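Local coordinates for protein Hpy188I (Helicobacter pylori, PDB 3OQG) that cuts DNA as a restriction endonuclease of the GIY-YIG family, working as a two-subunit assembly and probably hydrolysing phosphodiester bonds with the help of a metal ion, at residues D24-E29 / F75-K80; L44-P49 / E57-D62; S52-E57 / F117-L122; E69-V74 / V131-P136. All blocks are in the same frame, centred on the assembly; numbering follows the deposited sequence. Where two conformers were deposited one is given.

How the contacts relate
All four contacts reach one antiparallel five-stranded sheet, ordered 55-60, 42-50, 129-134, 71-77, 80-87. Contact 3 sets helix 113-125 against one of its two outermost strands, 55-60. Contact 2 is the 42-50/55-60 hairpin, and contact 4, about 13 Å away between centres, pairs strands 71-77 and 129-134. Contact 1, about 19 Å from contact 4, extends strand 71-77 into its turn. Contacts 3 and 4 do not touch and sit on opposite sides of the chain's centre. Along the chain contact 2 closes before contact 4 opens, whereas contact 1 alternates with contacts 3 and 4. Contacts 2 and 4 thus pair strands of the sheet that includes the probable GIY-YIG hairpin 71-77/80-87; contacts 1 and 3 attach the N-terminal loop and a helix.

Contact 1: residues D24-E29 / F75-K80; sequences DDLKDE and FVIQGK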
loop_
_atom_site.group_PDB
_atom_site.type_symbol
_atom_site.label_atom_id
_atom_site.label_comp_id
_atom_site.label_asym_id
_atom_site.label_seq_id
_atom_site.Cartn_x
_atom_site.Cartn_y
_atom_site.Cartn_z
ATOM N N ASP A 24 -17.341 22.488 9.586
ATOM C CA ASP A 24 -17.443 22.529 11.057
ATOM C C ASP A 24 -16.733 21.336 11.691
ATOM O O ASP A 24 -16.265 21.423 12.830
ATOM C CB ASP A 24 -18.912 22.560 11.533
ATOM C CG ASP A 24 -19.053 22.650 13.066
ATOM O OD1 ASP A 24 -18.600 23.650 13.664
ATOM O OD2 ASP A 24 -19.636 21.717 13.670
ATOM N N ASP A 25 -16.650 20.221 10.970
ATOM C CA ASP A 25 -15.976 19.024 11.501
ATOM C C ASP A 25 -14.469 19.223 11.656
ATOM O O ASP A 25 -13.807 18.445 12.363
ATOM C CB ASP A 25 -16.259 17.789 10.641
ATOM C CG ASP A 25 -17.657 17.227 10.866
ATOM O OD1 ASP A 25 -18.312 17.607 11.858
ATOM O OD2 ASP A 25 -18.098 16.381 10.069
ATOM N N LEU A 26 -13.941 20.267 11.027
ATOM C CA LEU A 26 -12.519 20.594 11.109
ATOM C C LEU A 26 -12.172 21.628 12.173
ATOM O O LEU A 26 -11.035 22.031 12.279
ATOM C CB LEU A 26 -12.039 21.105 9.761
ATOM C CG LEU A 26 -12.302 20.146 8.590
ATOM C CD1 LEU A 26 -11.811 20.727 7.284
ATOM C CD2 LEU A 26 -11.686 18.772 8.810
ATOM N N LYS A 27 -13.140 22.052 12.968
ATOM C CA LYS A 27 -12.907 23.204 13.838
ATOM C C LYS A 27 -11.823 22.997 14.898
ATOM O O LYS A 27 -11.221 23.974 15.328
ATOM C CB LYS A 27 -14.209 23.670 14.472
ATOM C CG LYS A 27 -14.793 22.703 15.458
ATOM C CD LYS A 27 -16.054 23.296 16.081
ATOM C CE LYS A 27 -16.932 22.191 16.611
ATOM N NZ LYS A 27 -16.265 21.495 17.736
ATOM N N ASP A 28 -11.543 21.751 15.289
ATOM C CA ASP A 28 -10.488 21.465 16.285
ATOM C C ASP A 28 -9.173 21.025 15.655
ATOM O O ASP A 28 -8.231 20.639 16.359
ATOM C CB ASP A 28 -10.941 20.384 17.267
ATOM C CG ASP A 28 -12.196 20.769 18.039
ATOM O OD1 ASP A 28 -12.454 21.973 18.267
ATOM O OD2 ASP A 28 -12.923 19.828 18.418
ATOM N N GLU A 29 -9.106 21.063 14.331
ATOM C CA GLU A 29 -7.878 20.748 13.637
ATOM C C GLU A 29 -6.825 21.851 13.765
ATOM O O GLU A 29 -7.096 22.961 14.271
ATOM C CB GLU A 29 -8.194 20.405 12.177
ATOM C CG GLU A 29 -9.108 19.176 12.039
ATOM C CD GLU A 29 -8.639 18.024 12.922
ATOM O OE1 GLU A 29 -7.512 17.500 12.705
ATOM O OE2 GLU A 29 -9.389 17.662 13.848
ATOM N N PHE A 75 -3.140 18.087 2.901
ATOM C CA PHE A 75 -4.436 18.571 2.435
ATOM C C PHE A 75 -4.940 19.589 3.442
ATOM O O PHE A 75 -5.102 19.280 4.636
ATOM C CB PHE A 75 -5.447 17.422 2.355
ATOM C CG PHE A 75 -5.276 16.498 1.165
ATOM C CD1 PHE A 75 -4.259 16.662 0.223
ATOM C CD2 PHE A 75 -6.140 15.421 1.012
ATOM C CE1 PHE A 75 -4.141 15.815 -0.888
ATOM C CE2 PHE A 75 -6.018 14.563 -0.089
ATOM C CZ PHE A 75 -5.013 14.754 -1.024
ATOM N N VAL A 76 -5.208 20.793 2.957
ATOM C CA VAL A 76 -5.641 21.893 3.819
ATOM C C VAL A 76 -6.982 22.394 3.313
ATOM O O VAL A 76 -7.155 22.656 2.108
ATOM C CB VAL A 76 -4.590 23.021 3.830
ATOM C CG1 VAL A 76 -5.042 24.222 4.704
ATOM C CG2 VAL A 76 -3.267 22.468 4.307
ATOM N N ILE A 77 -7.928 22.551 4.227
ATOM C CA ILE A 77 -9.282 22.992 3.887
ATOM C C ILE A 77 -9.632 24.170 4.782
ATOM O O ILE A 77 -9.660 24.035 6.009
ATOM C CB ILE A 77 -10.328 21.878 4.080
ATOM C CG1 ILE A 77 -9.937 20.621 3.306
ATOM C CG2 ILE A 77 -11.741 22.415 3.707
ATOM C CD1 ILE A 77 -10.864 19.415 3.546
ATOM N N GLN A 78 -9.893 25.321 4.170
ATOM C CA GLN A 78 -10.123 26.567 4.913
ATOM C C GLN A 78 -9.105 26.740 6.040
ATOM O O GLN A 78 -9.462 26.981 7.200
ATOM C CB GLN A 78 -11.557 26.623 5.442
ATOM C CG GLN A 78 -12.580 26.832 4.348
ATOM C CD GLN A 78 -13.966 27.103 4.884
ATOM O OE1 GLN A 78 -14.137 27.491 6.038
ATOM N NE2 GLN A 78 -14.967 26.926 4.033
ATOM N N GLY A 79 -7.833 26.606 5.676
ATOM C CA GLY A 79 -6.718 26.777 6.610
ATOM C C GLY A 79 -6.402 25.643 7.567
ATOM O O GLY A 79 -5.373 25.704 8.246
ATOM N N LYS A 80 -7.266 24.626 7.641
ATOM C CA LYS A 80 -7.115 23.518 8.593
ATOM C C LYS A 80 -6.439 22.311 7.930
ATOM O O LYS A 80 -6.754 21.978 6.799
ATOM C CB LYS A 80 -8.490 23.088 9.143
ATOM C CG LYS A 80 -9.168 24.109 10.051
ATOM C CD LYS A 80 -8.365 24.370 11.295
ATOM C CE LYS A 80 -9.158 25.114 12.356
ATOM N NZ LYS A 80 -8.305 25.449 13.550
#
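The flat peptide carbonyl of Glu-29 receives the ammonium of Lys-80 from above its plane, 40° out of it, rather than on a lone pair. Lys-80 NZ and Glu-29 O are 2.9 Å apart, and Asp-31 makes a salt bridge to the same ammonium, so that a carbonyl and a carboxylate hold it, the latter probably balancing its charge. The lysine chain bends at its second torsion (chi2 -63°) and then runs extended alongside the turn 26-29, its CG passing 3.6 Å from Leu-26 O. Lys-80 CB lies 4.1 Å from both Leu-26 CB and Glu-29 CB. Lys-80 ends the type I' turn 77-80, which joins the two strands of the probable GIY-YIG hairpin, while the partner is the type I turn 26-29 of the N-terminal loop. Leu-26 crosses Ile-77 at about a right angle and sets its CD1 tip 3.7 Å from Ile-77 CB. Phe-82 touches both side chains. The carboxylate of Glu-29 turns elsewhere, its OE1 accepting from the backbone N of Ile-175 of the second subunit, and Asp-28, a calcium ligand in this protein though none is bound to this chain here, accepts at its backbone O from Lys-172 NZ of that subunit.

Contact 2: residues L44-P49 / E57-D62; sequences LCELVP and EINAID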
loop_
_atom_site.group_PDB
_atom_site.type_symbol
_atom_site.label_atom_id
_atom_site.label_comp_id
_atom_site.label_asym_id
_atom_site.label_seq_id
_atom_site.Cartn_x
_atom_site.Cartn_y
_atom_site.Cartn_z
ATOM N N LEU A 44 1.228 22.933 -4.220
ATOM C CA LEU A 44 1.394 22.087 -5.406
ATOM C C LEU A 44 0.201 22.160 -6.346
ATOM O O LEU A 44 0.372 22.291 -7.551
ATOM C CB LEU A 44 1.648 20.635 -4.969
ATOM C CG LEU A 44 1.800 19.606 -6.094
ATOM C CD1 LEU A 44 2.962 19.934 -7.024
ATOM C CD2 LEU A 44 1.916 18.183 -5.501
ATOM N N CYS A 45 -1.008 22.067 -5.796
ATOM C CA CYS A 45 -2.231 22.059 -6.588
ATOM C C CYS A 45 -3.407 22.227 -5.648
ATOM O O CYS A 45 -3.232 22.306 -4.426
ATOM C CB CYS A 45 -2.373 20.742 -7.367
ATOM S SG CYS A 45 -2.498 19.235 -6.390
ATOM N N GLU A 46 -4.594 22.296 -6.222
ATOM C CA GLU A 46 -5.827 22.276 -5.459
ATOM C C GLU A 46 -6.660 21.142 -5.993
ATOM O O GLU A 46 -6.574 20.796 -7.195
ATOM C CB GLU A 46 -6.606 23.578 -5.612
ATOM C CG GLU A 46 -6.051 24.706 -4.842
ATOM C CD GLU A 46 -6.709 25.999 -5.179
ATOM O OE1 GLU A 46 -6.821 26.306 -6.404
ATOM O OE2 GLU A 46 -7.108 26.712 -4.225
ATOM N N LEU A 47 -7.468 20.579 -5.101
ATOM C CA LEU A 47 -8.465 19.569 -5.456
ATOM C C LEU A 47 -9.859 20.199 -5.395
ATOM O O LEU A 47 -10.230 20.825 -4.393
ATOM C CB LEU A 47 -8.412 18.377 -4.494
ATOM C CG LEU A 47 -7.013 17.781 -4.243
ATOM C CD1 LEU A 47 -7.061 16.569 -3.296
ATOM C CD2 LEU A 47 -6.327 17.454 -5.582
ATOM N N VAL A 48 -10.604 20.023 -6.474
ATOM C CA VAL A 48 -11.936 20.592 -6.596
ATOM C C VAL A 48 -12.994 19.494 -6.575
ATOM O O VAL A 48 -13.034 18.660 -7.498
ATOM C CB VAL A 48 -12.071 21.365 -7.911
ATOM C CG1 VAL A 48 -13.432 22.024 -7.960
ATOM C CG2 VAL A 48 -10.932 22.382 -8.075
ATOM N N PRO A 49 -13.847 19.459 -5.526
ATOM C CA PRO A 49 -14.888 18.436 -5.493
ATOM C C PRO A 49 -15.869 18.604 -6.613
ATOM O O PRO A 49 -16.297 19.736 -6.919
ATOM C CB PRO A 49 -15.594 18.690 -4.149
ATOM C CG PRO A 49 -14.597 19.364 -3.358
ATOM C CD PRO A 49 -13.875 20.260 -4.286
ATOM N N GLU A 57 -11.383 16.874 -8.943
ATOM C CA GLU A 57 -10.645 17.404 -10.093
ATOM C C GLU A 57 -9.405 18.098 -9.572
ATOM O O GLU A 57 -9.335 18.409 -8.396
ATOM C CB GLU A 57 -11.504 18.390 -10.860
ATOM C CG GLU A 57 -12.768 17.762 -11.422
ATOM C CD GLU A 57 -13.805 18.763 -11.866
ATOM O OE1 GLU A 57 -13.704 19.966 -11.536
ATOM O OE2 GLU A 57 -14.762 18.323 -12.516
ATOM N N ILE A 58 -8.422 18.336 -10.440
ATOM C CA ILE A 58 -7.154 18.958 -10.007
ATOM C C ILE A 58 -6.922 20.278 -10.728
ATOM O O ILE A 58 -7.016 20.352 -11.980
ATOM C CB ILE A 58 -5.922 18.046 -10.268
ATOM C CG1 ILE A 58 -6.010 16.748 -9.456
ATOM C CG2 ILE A 58 -4.577 18.770 -9.977
ATOM C CD1 ILE A 58 -5.062 15.673 -9.948
ATOM N N ASN A 59 -6.618 21.307 -9.942
ATOM C CA ASN A 59 -6.124 22.583 -10.453
ATOM C C ASN A 59 -4.620 22.561 -10.241
ATOM O O ASN A 59 -4.174 22.700 -9.120
ATOM C CB ASN A 59 -6.707 23.763 -9.680
ATOM C CG ASN A 59 -6.010 25.086 -9.996
ATOM O OD1 ASN A 59 -5.682 25.347 -11.148
ATOM N ND2 ASN A 59 -5.836 25.942 -8.990
ATOM N N ALA A 60 -3.854 22.365 -11.315
ATOM C CA ALA A 60 -2.394 22.331 -11.227
ATOM C C ALA A 60 -1.849 23.716 -10.895
ATOM O O ALA A 60 -2.218 24.696 -11.537
ATOM C CB ALA A 60 -1.779 21.838 -12.556
ATOM N N ILE A 61 -0.945 23.793 -9.931
ATOM C CA ILE A 61 -0.373 25.082 -9.530
ATOM C C ILE A 61 1.128 25.115 -9.790
ATOM O O ILE A 61 1.593 25.936 -10.587
ATOM C CB ILE A 61 -0.743 25.458 -8.059
ATOM C CG1 ILE A 61 -2.251 25.698 -7.940
ATOM C CG2 ILE A 61 0.001 26.721 -7.624
ATOM C CD1 ILE A 61 -2.734 25.922 -6.506
ATOM N N ASP A 62 1.858 24.205 -9.151
ATOM C CA ASP A 62 3.312 24.069 -9.298
ATOM C C ASP A 62 3.549 23.151 -10.504
ATOM O O ASP A 62 3.864 21.966 -10.355
ATOM C CB ASP A 62 3.890 23.506 -8.003
ATOM C CG ASP A 62 5.401 23.532 -7.959
ATOM O OD1 ASP A 62 6.036 23.963 -8.951
ATOM O OD2 ASP A 62 5.940 23.090 -6.926
#
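Strands 42-50 and 55-60 form a beta hairpin at one border of the central sheet, and this contact is its antiparallel pairing. Glu-46 with Asn-59 and Val-48 with Glu-57 are hydrogen-bonded pairs; Cys-45 with Ala-60 and Leu-47 with Ile-58 are the non-hydrogen-bonded ones between and beyond them. The bond from Glu-57 N to Val-48 O, 2.8 Å long, is almost straight. Past Ala-60 the regular pattern gives way: Leu-44 O accepts from both Ile-61 N and Asp-62 N, the first arriving on a lone pair and the second, at 2.9 Å, from above the carbonyl plane. On the other edge of the same strand, Leu-44 and Cys-45 form a classic bulge against Val-131.

On one face Glu-46 and Asn-59 lie side by side and point the same way, their carboxylate and amide planes 52° apart. Asn-59 ND2 reaches the anti lone pair of Glu-46 OE1 at 2.8 Å, and Gln-130 holds the other carboxylate oxygen. Ile-61 CD1 lies 3.9 Å from Glu-46 CG. Across the sheet, Leu-47 and Ile-58 run alongside each other, with Leu-47 CD2 4.0 Å from Ile-58 CG1, and Ile-58 CG2 meets Cys-45 CB at 3.9 Å. Helix 91-98 packs here through Ile-91 and Val-95. The whole is an antiparallel beta hairpin at the border of the sheet, with Cys-45, Leu-47 and Ile-58 turned to helix 91-98 and the Glu-46/Asn-59 pair on the other face.

Contact 3: residues S52-E57 / F117-L122; sequences SLEKLE and FVLQSL
Strand 55-57 runs across helix 117-122 at 74°, their axes 8.9 Å apart at the closest, beginning at a G1 bulge in which Glu-54 and Lys-55 both face Asn-50. Leu-56 is the side chain driven toward the helix. It slides past Leu-119 in the opposite direction, so that Leu-119 CD1 lies 3.7 Å from Leu-56 CG. The other helix partner, Leu-122, crosses it at about a right angle, with CD1 of Leu-56 and CD1 of Leu-122 4.0 Å apart. The three leucines thus join one of the sheet's two outermost strands to helix 113-125, and Leu-122 also touches Phe-82 of strand 80-87. Leu-119 CG is anti to the backbone N (chi1 177°), and its CD2 branch reaches 3.7 Å from Glu-54 O.

The extended Glu-54 chain meets Gln-120, which is bent at chi2. Gln-120 NE2 donates to the anti lone pair of Glu-54 OE2 over 3.0 Å, with the amide nearly perpendicular to the carboxylate. A water lies 2.7 Å from Gln-120 OE1 and only weakly bonds Glu-54 OE2. Stronger ties fix both groups: Val-103 N donates to Glu-54 OE2, and Gln-120 NE2 donates also to Gly-101 O.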
loop_
_atom_site.group_PDB
_atom_site.type_symbol
_atom_site.label_atom_id
_atom_site.label_comp_id
_atom_site.label_asym_id
_atom_site.label_seq_id
_atom_site.Cartn_x
_atom_site.Cartn_y
_atom_site.Cartn_z
ATOM N N SER A 52 -21.419 15.699 -8.571
ATOM C CA SER A 52 -22.202 15.000 -9.577
ATOM C C SER A 52 -21.429 13.819 -10.147
ATOM O O SER A 52 -22.012 12.765 -10.413
ATOM C CB SER A 52 -22.615 15.932 -10.710
ATOM O OG SER A 52 -23.411 15.219 -11.645
ATOM N N LEU A 53 -20.121 13.983 -10.316
ATOM C CA LEU A 53 -19.299 12.917 -10.882
ATOM C C LEU A 53 -18.569 12.078 -9.822
ATOM O O LEU A 53 -17.809 11.177 -10.166
ATOM C CB LEU A 53 -18.300 13.506 -11.875
ATOM C CG LEU A 53 -18.951 14.181 -13.098
ATOM C CD1 LEU A 53 -17.889 14.359 -14.127
ATOM C CD2 LEU A 53 -20.139 13.412 -13.676
ATOM N N GLU A 54 -18.820 12.379 -8.551
ATOM C CA GLU A 54 -18.260 11.642 -7.395
ATOM C C GLU A 54 -16.751 11.516 -7.507
ATOM O O GLU A 54 -16.185 10.425 -7.414
ATOM C CB GLU A 54 -18.908 10.267 -7.220
ATOM C CG GLU A 54 -18.644 9.652 -5.836
ATOM C CD GLU A 54 -19.329 8.327 -5.638
ATOM O OE1 GLU A 54 -19.891 7.766 -6.622
ATOM O OE2 GLU A 54 -19.323 7.852 -4.488
ATOM N N LYS A 55 -16.102 12.655 -7.714
ATOM C CA LYS A 55 -14.667 12.663 -7.904
ATOM C C LYS A 55 -14.111 14.017 -7.556
ATOM O O LYS A 55 -14.847 15.008 -7.483
ATOM C CB LYS A 55 -14.295 12.331 -9.363
ATOM C CG LYS A 55 -14.596 13.432 -10.339
ATOM C CD LYS A 55 -14.286 13.035 -11.775
ATOM C CE LYS A 55 -12.812 12.691 -12.033
ATOM N NZ LYS A 55 -12.522 12.377 -13.485
ATOM N N LEU A 56 -12.794 14.044 -7.407
ATOM C CA LEU A 56 -12.003 15.248 -7.267
ATOM C C LEU A 56 -11.265 15.613 -8.550
ATOM O O LEU A 56 -10.592 14.782 -9.159
ATOM C CB LEU A 56 -10.958 15.043 -6.198
ATOM C CG LEU A 56 -11.497 14.613 -4.834
ATOM C CD1 LEU A 56 -10.396 14.002 -3.965
ATOM C CD2 LEU A 56 -12.171 15.781 -4.164
ATOM N N GLU A 57 -11.383 16.874 -8.943
ATOM C CA GLU A 57 -10.645 17.404 -10.093
ATOM C C GLU A 57 -9.405 18.098 -9.572
ATOM O O GLU A 57 -9.335 18.409 -8.396
ATOM C CB GLU A 57 -11.504 18.390 -10.860
ATOM C CG GLU A 57 -12.768 17.762 -11.422
ATOM C CD GLU A 57 -13.805 18.763 -11.866
ATOM O OE1 GLU A 57 -13.704 19.966 -11.536
ATOM O OE2 GLU A 57 -14.762 18.323 -12.516
ATOM N N PHE A 117 -13.132 7.028 2.840
ATOM C CA PHE A 117 -13.289 8.057 3.862
ATOM C C PHE A 117 -12.868 9.443 3.325
ATOM O O PHE A 117 -13.570 10.434 3.520
ATOM C CB PHE A 117 -12.511 7.692 5.129
ATOM C CG PHE A 117 -12.314 8.868 6.058
ATOM C CD1 PHE A 117 -13.365 9.338 6.824
ATOM C CD2 PHE A 117 -11.112 9.564 6.069
ATOM C CE1 PHE A 117 -13.210 10.469 7.626
ATOM C CE2 PHE A 117 -10.955 10.696 6.864
ATOM C CZ PHE A 117 -12.006 11.148 7.642
ATOM N N VAL A 118 -11.718 9.522 2.668
ATOM C CA VAL A 118 -11.238 10.810 2.168
ATOM C C VAL A 118 -12.100 11.363 1.030
ATOM O O VAL A 118 -12.527 12.518 1.090
ATOM C CB VAL A 118 -9.736 10.764 1.793
ATOM C CG1 VAL A 118 -9.308 12.114 1.169
ATOM C CG2 VAL A 118 -8.886 10.439 3.007
ATOM N N LEU A 119 -12.397 10.567 0.004
ATOM C CA LEU A 119 -13.175 11.099 -1.112
ATOM C C LEU A 119 -14.558 11.561 -0.604
ATOM O O LEU A 119 -15.012 12.662 -0.928
ATOM C CB LEU A 119 -13.345 10.053 -2.191
ATOM C CG LEU A 119 -14.214 10.510 -3.367
ATOM C CD1 LEU A 119 -13.507 11.627 -4.096
ATOM C CD2 LEU A 119 -14.531 9.354 -4.327
ATOM N N GLN A 120 -15.215 10.723 0.190
ATOM C CA GLN A 120 -16.587 11.023 0.614
ATOM C C GLN A 120 -16.598 12.235 1.539
ATOM O O GLN A 120 -17.504 13.073 1.449
ATOM C CB GLN A 120 -17.276 9.833 1.264
ATOM C CG GLN A 120 -17.473 8.638 0.334
ATOM C CD GLN A 120 -18.188 9.001 -0.944
ATOM O OE1 GLN A 120 -19.185 9.755 -0.934
ATOM N NE2 GLN A 120 -17.707 8.460 -2.058
ATOM N N SER A 121 -15.588 12.339 2.398
ATOM C CA SER A 121 -15.486 13.499 3.306
ATOM C C SER A 121 -15.249 14.782 2.526
ATOM O O SER A 121 -15.906 15.793 2.773
ATOM C CB SER A 121 -14.378 13.303 4.345
ATOM O OG SER A 121 -14.733 12.281 5.274
ATOM N N LEU A 122 -14.321 14.746 1.577
ATOM C CA LEU A 122 -14.050 15.928 0.755
ATOM C C LEU A 122 -15.244 16.336 -0.112
ATOM O O LEU A 122 -15.502 17.526 -0.286
ATOM C CB LEU A 122 -12.786 15.717 -0.089
ATOM C CG LEU A 122 -11.467 15.529 0.672
ATOM C CD1 LEU A 122 -10.248 15.548 -0.267
ATOM C CD2 LEU A 122 -11.236 16.481 1.830
HETATM O O HOH W 1 -21.146 10.162 -2.771
#

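Contact 4: residues E69-V74 / V131-P136; sequences EGLVYV and VYAFFP
Side chains of strands 71-74 and 131-134 alternate between the two faces of the sheet: Tyr-73 and Ala-133 share one with Leu-71 and Val-131, while Val-72, Val-74, Tyr-132 and Phe-134 occupy the other. Leu-71 and Tyr-73 both place CG between the backbone N and the carbonyl carbon. For Leu-71 this lays CD1 against Ala-133 CB at 3.8 Å; for Tyr-73 it carries the ring away from the partner strand and leaves CB to meet Val-131 CG1 at 3.9 Å. Phe-135 turns one face to Leu-71, whose CB stands 4.0 Å from the ring centroid in a CH-pi contact, offset toward the rim. Val-72 meets a ring at its edge, CG2 lying 4.3 Å from Phe-134 CD2, and Pro-136 N sits over a face of that ring.

The backbones pair through four bonds between Val-72 and Phe-134 and between Val-74 and Tyr-132; that from Val-72 N to Phe-134 O, 2.8 Å, runs nearly along the C=O axis. Just before the strand, Gly-70 lies in a G1 bulge facing Ser-87, and a water bonds both Gly-70 O and Pro-136 O. Phe-134 also meets the ring of Phe-144 of the second subunit. Tyr-73 OH bonds Tyr-98 OH, and the Tyr-73 side chain packs on a DNA phosphate. The run Leu-71, Val-72, Tyr-73 probably corresponds to the GIY element, which places this tyrosine at the probable active site of a GIY-YIG nuclease.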
loop_
_atom_site.group_PDB
_atom_site.type_symbol
_atom_site.label_atom_id
_atom_site.label_comp_id
_atom_site.label_asym_id
_atom_site.label_seq_id
_atom_site.Cartn_x
_atom_site.Cartn_y
_atom_site.Cartn_z
ATOM N N GLU A 69 7.736 12.511 -8.847
ATOM C CA GLU A 69 7.353 11.318 -8.067
ATOM C C GLU A 69 8.016 11.312 -6.697
ATOM O O GLU A 69 9.195 11.629 -6.594
ATOM C CB GLU A 69 7.822 10.075 -8.820
ATOM C CG GLU A 69 7.245 9.936 -10.195
ATOM C CD GLU A 69 7.653 8.651 -10.868
ATOM O OE1 GLU A 69 8.874 8.402 -10.995
ATOM O OE2 GLU A 69 6.748 7.893 -11.269
ATOM N N GLY A 70 7.295 10.903 -5.653
ATOM C CA GLY A 70 7.870 10.791 -4.323
ATOM C C GLY A 70 7.716 12.080 -3.546
ATOM O O GLY A 70 8.580 12.970 -3.604
ATOM N N LEU A 71 6.599 12.201 -2.840
ATOM C CA LEU A 71 6.286 13.419 -2.098
ATOM C C LEU A 71 5.573 13.101 -0.785
ATOM O O LEU A 71 4.920 12.060 -0.641
ATOM C CB LEU A 71 5.402 14.366 -2.921
ATOM C CG LEU A 71 3.958 13.952 -3.249
ATOM C CD1 LEU A 71 3.073 15.202 -3.569
ATOM C CD2 LEU A 71 3.974 12.973 -4.409
ATOM N N VAL A 72 5.711 14.018 0.161
ATOM C CA VAL A 72 4.802 14.130 1.273
ATOM C C VAL A 72 3.852 15.277 0.939
ATOM O O VAL A 72 4.269 16.319 0.410
ATOM C CB VAL A 72 5.532 14.388 2.608
ATOM C CG1 VAL A 72 4.523 14.454 3.760
ATOM C CG2 VAL A 72 6.583 13.316 2.863
ATOM N N TYR A 73 2.559 15.063 1.185
ATOM C CA TYR A 73 1.559 16.103 0.949
ATOM C C TYR A 73 0.709 16.391 2.169
ATOM O O TYR A 73 0.567 15.546 3.072
ATOM C CB TYR A 73 0.671 15.754 -0.246
ATOM C CG TYR A 73 -0.101 14.471 -0.089
ATOM C CD1 TYR A 73 0.382 13.289 -0.608
ATOM C CD2 TYR A 73 -1.337 14.453 0.564
ATOM C CE1 TYR A 73 -0.340 12.085 -0.468
ATOM C CE2 TYR A 73 -2.075 13.301 0.682
ATOM C CZ TYR A 73 -1.577 12.118 0.185
ATOM O OH TYR A 73 -2.289 10.963 0.330
ATOM N N VAL A 74 0.164 17.608 2.201
ATOM C CA VAL A 74 -0.746 18.055 3.243
ATOM C C VAL A 74 -1.969 18.617 2.548
ATOM O O VAL A 74 -1.836 19.471 1.677
ATOM C CB VAL A 74 -0.111 19.152 4.149
ATOM C CG1 VAL A 74 -1.044 19.490 5.357
ATOM C CG2 VAL A 74 1.297 18.700 4.631
ATOM N N VAL A 131 -3.341 21.666 -1.661
ATOM C CA VAL A 131 -2.375 20.599 -1.486
ATOM C C VAL A 131 -0.969 21.197 -1.465
ATOM O O VAL A 131 -0.518 21.738 -2.454
ATOM C CB VAL A 131 -2.434 19.532 -2.578
ATOM C CG1 VAL A 131 -1.483 18.361 -2.239
ATOM C CG2 VAL A 131 -3.879 19.029 -2.759
ATOM N N TYR A 132 -0.327 21.109 -0.313
ATOM C CA TYR A 132 1.077 21.508 -0.148
ATOM C C TYR A 132 1.951 20.274 -0.177
ATOM O O TYR A 132 1.547 19.203 0.307
ATOM C CB TYR A 132 1.269 22.279 1.165
ATOM C CG TYR A 132 0.519 23.582 1.275
ATOM C CD1 TYR A 132 1.135 24.803 0.973
ATOM C CD2 TYR A 132 -0.790 23.623 1.725
ATOM C CE1 TYR A 132 0.449 26.018 1.092
ATOM C CE2 TYR A 132 -1.483 24.828 1.801
ATOM C CZ TYR A 132 -0.849 26.025 1.506
ATOM O OH TYR A 132 -1.530 27.218 1.643
ATOM N N ALA A 133 3.141 20.402 -0.757
ATOM C CA ALA A 133 3.988 19.226 -0.978
ATOM C C ALA A 133 5.440 19.472 -0.664
ATOM O O ALA A 133 5.947 20.594 -0.811
ATOM C CB ALA A 133 3.878 18.763 -2.410
ATOM N N PHE A 134 6.109 18.377 -0.321
ATOM C CA PHE A 134 7.549 18.324 -0.092
ATOM C C PHE A 134 8.063 17.126 -0.853
ATOM O O PHE A 134 7.514 16.025 -0.686
ATOM C CB PHE A 134 7.805 18.132 1.392
ATOM C CG PHE A 134 9.209 17.688 1.712
ATOM C CD1 PHE A 134 10.289 18.487 1.394
ATOM C CD2 PHE A 134 9.441 16.461 2.335
ATOM C CE1 PHE A 134 11.592 18.079 1.681
ATOM C CE2 PHE A 134 10.740 16.057 2.628
ATOM C CZ PHE A 134 11.811 16.869 2.298
ATOM N N PHE A 135 9.082 17.330 -1.702
ATOM C CA PHE A 135 9.661 16.257 -2.504
ATOM C C PHE A 135 11.057 15.946 -1.934
ATOM O O PHE A 135 11.994 16.717 -2.161
ATOM C CB PHE A 135 9.762 16.657 -3.981
ATOM C CG PHE A 135 8.439 16.866 -4.652
ATOM C CD1 PHE A 135 7.830 15.828 -5.343
ATOM C CD2 PHE A 135 7.799 18.093 -4.595
ATOM C CE1 PHE A 135 6.607 16.008 -5.952
ATOM C CE2 PHE A 135 6.566 18.278 -5.206
ATOM C CZ PHE A 135 5.974 17.226 -5.882
ATOM N N PRO A 136 11.183 14.870 -1.130
ATOM C CA PRO A 136 12.503 14.532 -0.587
ATOM C C PRO A 136 13.527 14.198 -1.646
ATOM O O PRO A 136 13.184 13.760 -2.742
ATOM C CB PRO A 136 12.234 13.300 0.278
ATOM C CG PRO A 136 10.918 12.809 -0.092
ATOM C CD PRO A 136 10.141 13.951 -0.632
HETATM O O HOH W 2 11.168 12.452 -4.094
#